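Local coordinates for protein Phospholipase/Carboxylesterase (Haliangium ochraceum, PDB 4Q82) that probably hydrolyses carboxylic or phospholipid esters as a serine hydrolase of the alpha/beta type, at residues A206-T220 and P239-H253. Sequence-based numbering, arbitrary orientation.
Sequences AQVPIWGFHGDADPT and PRADQQLTVYEGVGH
His253 ND1 donates to Asp218 OD2 over 2.8 Å, nearly straight at 169°; the oxygen sits close to the imidazole plane and is met on its syn side, somewhat out of the carboxylate plane. Thr220 CG2 rests over one face of the same ring, 3.9 Å from its centroid. With CG anti to the backbone N in Asp218 (chi1 -167°), the carboxylate lies alongside the histidine, and Thr220 N, bonding to Asp218 OD1 in an Asx turn, helps fix its rotation; Val221 N adds a second donor to that oxygen. A water joins Gly215 N, Asp218 OD2 and Gly252 O. Nearer the strand ends, Gly250 N donates to Asp216 OD1 (2.7 Å) from above the carboxylate plane.

These loops leave strands 210-215 and 243-248, which run parallel. Trp211 NE1 gives Thr246 OG1 an in-plane bond of 2.8 Å, while the Gln244 amide stacks on one indole face. At the far end Gln243 NE2 bonds to Val208 O at 2.8 Å.

Helix 224-235 connects the two strands as a beta-alpha-beta unit at the sheet's edge. His253 NE2 bonds to OG of the sulfonylated serine at position 165, consistent with the Ser-His-Asp catalytic triad of an alpha/beta hydrolase, its acid and histidine on loops after successive strands.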
loop_
_atom_site.group_PDB
_atom_site.type_symbol
_atom_site.label_atom_id
_atom_site.label_comp_id
_atom_site.label_asym_id
_atom_site.label_seq_id
_atom_site.Cartn_x
_atom_site.Cartn_y
_atom_site.Cartn_z
ATOM N N ALA A 206 5.316 15.172 7.820
ATOM C CA ALA A 206 4.295 14.838 8.822
ATOM C C ALA A 206 2.892 15.308 8.413
ATOM O O ALA A 206 1.905 15.050 9.116
ATOM C CB ALA A 206 4.675 15.416 10.177
ATOM N N GLN A 207 2.796 15.974 7.269
ATOM C CA GLN A 207 1.494 16.351 6.742
ATOM C C GLN A 207 0.772 15.181 6.058
ATOM O O GLN A 207 -0.423 15.252 5.784
ATOM C CB GLN A 207 1.642 17.527 5.780
ATOM C CG GLN A 207 2.044 18.826 6.487
ATOM C CD GLN A 207 1.044 19.249 7.551
ATOM O OE1 GLN A 207 1.394 19.417 8.726
ATOM N NE2 GLN A 207 -0.202 19.448 7.140
ATOM N N VAL A 208 1.499 14.100 5.800
ATOM C CA VAL A 208 0.901 12.869 5.287
ATOM C C VAL A 208 0.726 11.860 6.422
ATOM O O VAL A 208 1.686 11.550 7.109
ATOM C CB VAL A 208 1.795 12.237 4.202
ATOM C CG1 VAL A 208 1.200 10.941 3.708
ATOM C CG2 VAL A 208 1.987 13.210 3.050
ATOM N N PRO A 209 -0.497 11.343 6.624
ATOM C CA PRO A 209 -0.685 10.363 7.698
ATOM C C PRO A 209 -0.007 9.054 7.328
ATOM O O PRO A 209 -0.249 8.545 6.226
ATOM C CB PRO A 209 -2.217 10.187 7.780
ATOM C CG PRO A 209 -2.803 11.305 6.964
ATOM C CD PRO A 209 -1.758 11.684 5.942
ATOM N N ILE A 210 0.855 8.546 8.206
ATOM C CA ILE A 210 1.556 7.296 7.948
ATOM C C ILE A 210 1.495 6.366 9.167
ATOM O O ILE A 210 1.644 6.811 10.315
ATOM C CB ILE A 210 3.046 7.540 7.569
ATOM C CG1 ILE A 210 3.145 8.528 6.400
ATOM C CG2 ILE A 210 3.716 6.176 7.240
ATOM C CD1 ILE A 210 4.599 8.955 6.049
ATOM N N TRP A 211 1.238 5.085 8.915
ATOM C CA TRP A 211 1.378 4.064 9.944
ATOM C C TRP A 211 2.484 3.123 9.490
ATOM O O TRP A 211 2.343 2.410 8.484
ATOM C CB TRP A 211 0.061 3.315 10.155
ATOM C CG TRP A 211 0.009 2.437 11.380
ATOM C CD1 TRP A 211 1.057 2.018 12.151
ATOM C CD2 TRP A 211 -1.174 1.875 11.954
ATOM N NE1 TRP A 211 0.582 1.212 13.186
ATOM C CE2 TRP A 211 -0.787 1.129 13.085
ATOM C CE3 TRP A 211 -2.537 1.943 11.620
ATOM C CZ2 TRP A 211 -1.714 0.447 13.889
ATOM C CZ3 TRP A 211 -3.463 1.263 12.410
ATOM C CH2 TRP A 211 -3.047 0.526 13.538
ATOM N N GLY A 212 3.604 3.145 10.210
ATOM C CA GLY A 212 4.741 2.306 9.865
ATOM C C GLY A 212 4.794 1.095 10.781
ATOM O O GLY A 212 4.488 1.198 11.987
ATOM N N PHE A 213 5.164 -0.047 10.207
ATOM C CA PHE A 213 5.237 -1.344 10.921
ATOM C C PHE A 213 6.594 -1.968 10.697
ATOM O O PHE A 213 7.088 -1.936 9.559
ATOM C CB PHE A 213 4.208 -2.355 10.396
ATOM C CG PHE A 213 2.794 -2.044 10.752
ATOM C CD1 PHE A 213 2.077 -1.083 10.046
ATOM C CD2 PHE A 213 2.180 -2.735 11.785
ATOM C CE1 PHE A 213 0.734 -0.789 10.374
ATOM C CE2 PHE A 213 0.828 -2.455 12.142
ATOM C CZ PHE A 213 0.114 -1.491 11.428
ATOM N N HIS A 214 7.176 -2.607 11.724
ATOM C CA HIS A 214 8.464 -3.286 11.480
ATOM C C HIS A 214 8.656 -4.338 12.575
ATOM O O HIS A 214 8.231 -4.117 13.712
ATOM C CB HIS A 214 9.635 -2.291 11.491
ATOM C CG HIS A 214 10.689 -2.554 10.435
ATOM N ND1 HIS A 214 10.953 -1.639 9.438
ATOM C CD2 HIS A 214 11.535 -3.600 10.220
ATOM C CE1 HIS A 214 11.909 -2.106 8.647
ATOM N NE2 HIS A 214 12.283 -3.293 9.100
ATOM N N GLY A 215 9.296 -5.468 12.250
ATOM C CA GLY A 215 9.682 -6.403 13.296
ATOM C C GLY A 215 11.059 -5.983 13.818
ATOM O O GLY A 215 11.947 -5.632 13.026
ATOM N N ASP A 216 11.281 -6.010 15.132
ATOM C CA ASP A 216 12.562 -5.449 15.593
ATOM C C ASP A 216 13.727 -6.417 15.479
ATOM O O ASP A 216 14.860 -6.068 15.848
ATOM C CB ASP A 216 12.452 -4.910 17.031
ATOM C CG ASP A 216 12.321 -6.004 18.098
ATOM O OD1 ASP A 216 12.418 -7.214 17.816
ATOM O OD2 ASP A 216 12.152 -5.604 19.263
ATOM N N ALA A 217 13.467 -7.615 14.970
ATOM C CA ALA A 217 14.550 -8.572 14.713
ATOM C C ALA A 217 14.766 -8.796 13.228
ATOM O O ALA A 217 15.362 -9.794 12.816
ATOM C CB ALA A 217 14.270 -9.890 15.388
ATOM N N ASP A 218 14.286 -7.866 12.423
ATOM C CA ASP A 218 14.398 -7.970 10.964
ATOM C C ASP A 218 15.878 -7.980 10.532
ATOM O O ASP A 218 16.578 -6.998 10.754
ATOM C CB ASP A 218 13.652 -6.783 10.346
ATOM C CG ASP A 218 13.434 -6.934 8.858
ATOM O OD1 ASP A 218 14.253 -7.568 8.171
ATOM O OD2 ASP A 218 12.451 -6.381 8.356
ATOM N N PRO A 219 16.356 -9.088 9.930
ATOM C CA PRO A 219 17.762 -9.191 9.520
ATOM C C PRO A 219 17.944 -8.766 8.073
ATOM O O PRO A 219 19.039 -8.914 7.502
ATOM C CB PRO A 219 18.047 -10.686 9.664
ATOM C CG PRO A 219 16.750 -11.300 9.122
ATOM C CD PRO A 219 15.615 -10.315 9.578
ATOM N N THR A 220 16.881 -8.272 7.463
ATOM C CA THR A 220 16.910 -8.028 6.027
ATOM C C THR A 220 16.760 -6.523 5.734
ATOM O O THR A 220 17.586 -5.935 5.033
ATOM C CB THR A 220 15.826 -8.871 5.350
ATOM O OG1 THR A 220 16.207 -10.263 5.415
ATOM C CG2 THR A 220 15.681 -8.484 3.938
ATOM N N PRO A 239 -0.094 21.589 14.299
ATOM C CA PRO A 239 -0.967 20.676 13.549
ATOM C C PRO A 239 -0.193 19.774 12.596
ATOM O O PRO A 239 0.640 20.253 11.836
ATOM C CB PRO A 239 -1.861 21.624 12.759
ATOM C CG PRO A 239 -0.983 22.811 12.509
ATOM C CD PRO A 239 -0.124 22.955 13.744
ATOM N N ARG A 240 -0.475 18.479 12.641
ATOM C CA ARG A 240 0.139 17.531 11.722
ATOM C C ARG A 240 -0.818 16.364 11.544
ATOM O O ARG A 240 -1.754 16.199 12.328
ATOM C CB ARG A 240 1.496 17.044 12.240
ATOM C CG ARG A 240 1.423 16.255 13.547
ATOM C CD ARG A 240 2.489 15.152 13.596
ATOM N NE ARG A 240 2.682 14.593 14.942
ATOM C CZ ARG A 240 1.898 13.669 15.488
ATOM N NH1 ARG A 240 0.842 13.201 14.829
ATOM N NH2 ARG A 240 2.169 13.210 16.699
ATOM N N ALA A 241 -0.600 15.572 10.505
ATOM C CA ALA A 241 -1.405 14.377 10.294
ATOM C C ALA A 241 -1.133 13.354 11.394
ATOM O O ALA A 241 -0.102 13.433 12.074
ATOM C CB ALA A 241 -1.097 13.772 8.923
ATOM N N ASP A 242 -2.061 12.416 11.570
ATOM C CA ASP A 242 -1.869 11.286 12.470
ATOM C C ASP A 242 -0.618 10.513 12.061
ATOM O O ASP A 242 -0.347 10.352 10.873
ATOM C CB ASP A 242 -3.085 10.352 12.448
ATOM C CG ASP A 242 -4.366 11.026 12.932
ATOM O OD1 ASP A 242 -4.302 12.050 13.645
ATOM O OD2 ASP A 242 -5.452 10.510 12.602
ATOM N N GLN A 243 0.140 10.040 13.042
ATOM C CA GLN A 243 1.343 9.254 12.777
ATOM C C GLN A 243 1.349 8.067 13.744
ATOM O O GLN A 243 1.120 8.248 14.944
ATOM C CB GLN A 243 2.605 10.128 12.955
ATOM C CG GLN A 243 2.628 11.399 12.107
ATOM C CD GLN A 243 2.677 11.102 10.619
ATOM O OE1 GLN A 243 3.021 9.992 10.204
ATOM N NE2 GLN A 243 2.326 12.087 9.807
ATOM N N GLN A 244 1.569 6.855 13.244
ATOM C CA GLN A 244 1.577 5.690 14.130
ATOM C C GLN A 244 2.735 4.767 13.842
ATOM O O GLN A 244 3.170 4.608 12.694
ATOM C CB GLN A 244 0.286 4.885 14.020
ATOM C CG GLN A 244 -0.913 5.494 14.723
ATOM C CD GLN A 244 -1.943 4.414 15.002
ATOM O OE1 GLN A 244 -1.804 3.642 15.957
ATOM N NE2 GLN A 244 -2.938 4.304 14.130
ATOM N N LEU A 245 3.246 4.150 14.898
ATOM C CA LEU A 245 4.382 3.229 14.734
ATOM C C LEU A 245 4.069 1.930 15.477
ATOM O O LEU A 245 3.678 1.963 16.663
ATOM C CB LEU A 245 5.667 3.857 15.294
ATOM C CG LEU A 245 6.836 2.890 15.497
ATOM C CD1 LEU A 245 7.360 2.370 14.136
ATOM C CD2 LEU A 245 8.006 3.532 16.282
ATOM N N THR A 246 4.267 0.799 14.817
ATOM C CA THR A 246 4.043 -0.492 15.459
ATOM C C THR A 246 5.299 -1.297 15.311
ATOM O O THR A 246 5.756 -1.505 14.198
ATOM C CB THR A 246 2.871 -1.235 14.822
ATOM O OG1 THR A 246 1.672 -0.531 15.155
ATOM C CG2 THR A 246 2.773 -2.676 15.359
ATOM N N VAL A 247 5.873 -1.716 16.435
ATOM C CA VAL A 247 7.090 -2.529 16.401
ATOM C C VAL A 247 6.764 -3.891 16.994
ATOM O O VAL A 247 6.328 -3.993 18.143
ATOM C CB VAL A 247 8.237 -1.884 17.187
ATOM C CG1 VAL A 247 9.482 -2.815 17.205
ATOM C CG2 VAL A 247 8.617 -0.530 16.536
ATOM N N TYR A 248 6.965 -4.928 16.198
ATOM C CA TYR A 248 6.665 -6.267 16.650
ATOM C C TYR A 248 7.916 -6.829 17.290
ATOM O O TYR A 248 8.915 -7.063 16.606
ATOM C CB TYR A 248 6.217 -7.115 15.472
ATOM C CG TYR A 248 4.931 -6.687 14.782
ATOM C CD1 TYR A 248 3.713 -6.696 15.461
ATOM C CD2 TYR A 248 4.933 -6.365 13.411
ATOM C CE1 TYR A 248 2.525 -6.375 14.800
ATOM C CE2 TYR A 248 3.738 -6.031 12.732
ATOM C CZ TYR A 248 2.548 -6.045 13.444
ATOM O OH TYR A 248 1.370 -5.739 12.809
ATOM N N GLU A 249 7.894 -7.018 18.605
ATOM C CA GLU A 249 9.124 -7.454 19.282
ATOM C C GLU A 249 9.457 -8.919 19.035
ATOM O O GLU A 249 8.603 -9.808 19.109
ATOM C CB GLU A 249 9.044 -7.149 20.785
ATOM C CG GLU A 249 8.960 -5.631 21.037
ATOM C CD GLU A 249 9.448 -5.192 22.420
ATOM O OE1 GLU A 249 9.409 -3.973 22.672
ATOM O OE2 GLU A 249 9.872 -6.044 23.241
ATOM N N GLY A 250 10.718 -9.156 18.665
ATOM C CA GLY A 250 11.185 -10.500 18.352
ATOM C C GLY A 250 10.848 -11.026 16.967
ATOM O O GLY A 250 11.154 -12.173 16.635
ATOM N N VAL A 251 10.241 -10.185 16.138
ATOM C CA VAL A 251 9.712 -10.623 14.849
ATOM C C VAL A 251 10.728 -10.258 13.752
ATOM O O VAL A 251 11.368 -9.196 13.823
ATOM C CB VAL A 251 8.323 -9.964 14.578
ATOM C CG1 VAL A 251 7.857 -10.149 13.120
ATOM C CG2 VAL A 251 7.256 -10.490 15.599
ATOM N N GLY A 252 10.910 -11.153 12.786
ATOM C CA GLY A 252 11.872 -10.945 11.704
ATOM C C GLY A 252 11.300 -10.143 10.548
ATOM O O GLY A 252 10.503 -9.218 10.764
ATOM N N HIS A 253 11.712 -10.486 9.316
ATOM C CA HIS A 253 11.393 -9.629 8.190
ATOM C C HIS A 253 9.893 -9.666 7.871
ATOM O O HIS A 253 9.335 -8.639 7.490
ATOM C CB HIS A 253 12.220 -10.005 6.935
ATOM C CG HIS A 253 12.061 -9.040 5.791
ATOM N ND1 HIS A 253 11.988 -7.669 5.970
ATOM C CD2 HIS A 253 11.979 -9.249 4.454
ATOM C CE1 HIS A 253 11.850 -7.080 4.793
ATOM N NE2 HIS A 253 11.836 -8.016 3.859
HETATM O O HOH W 1 10.046 -6.651 9.746
#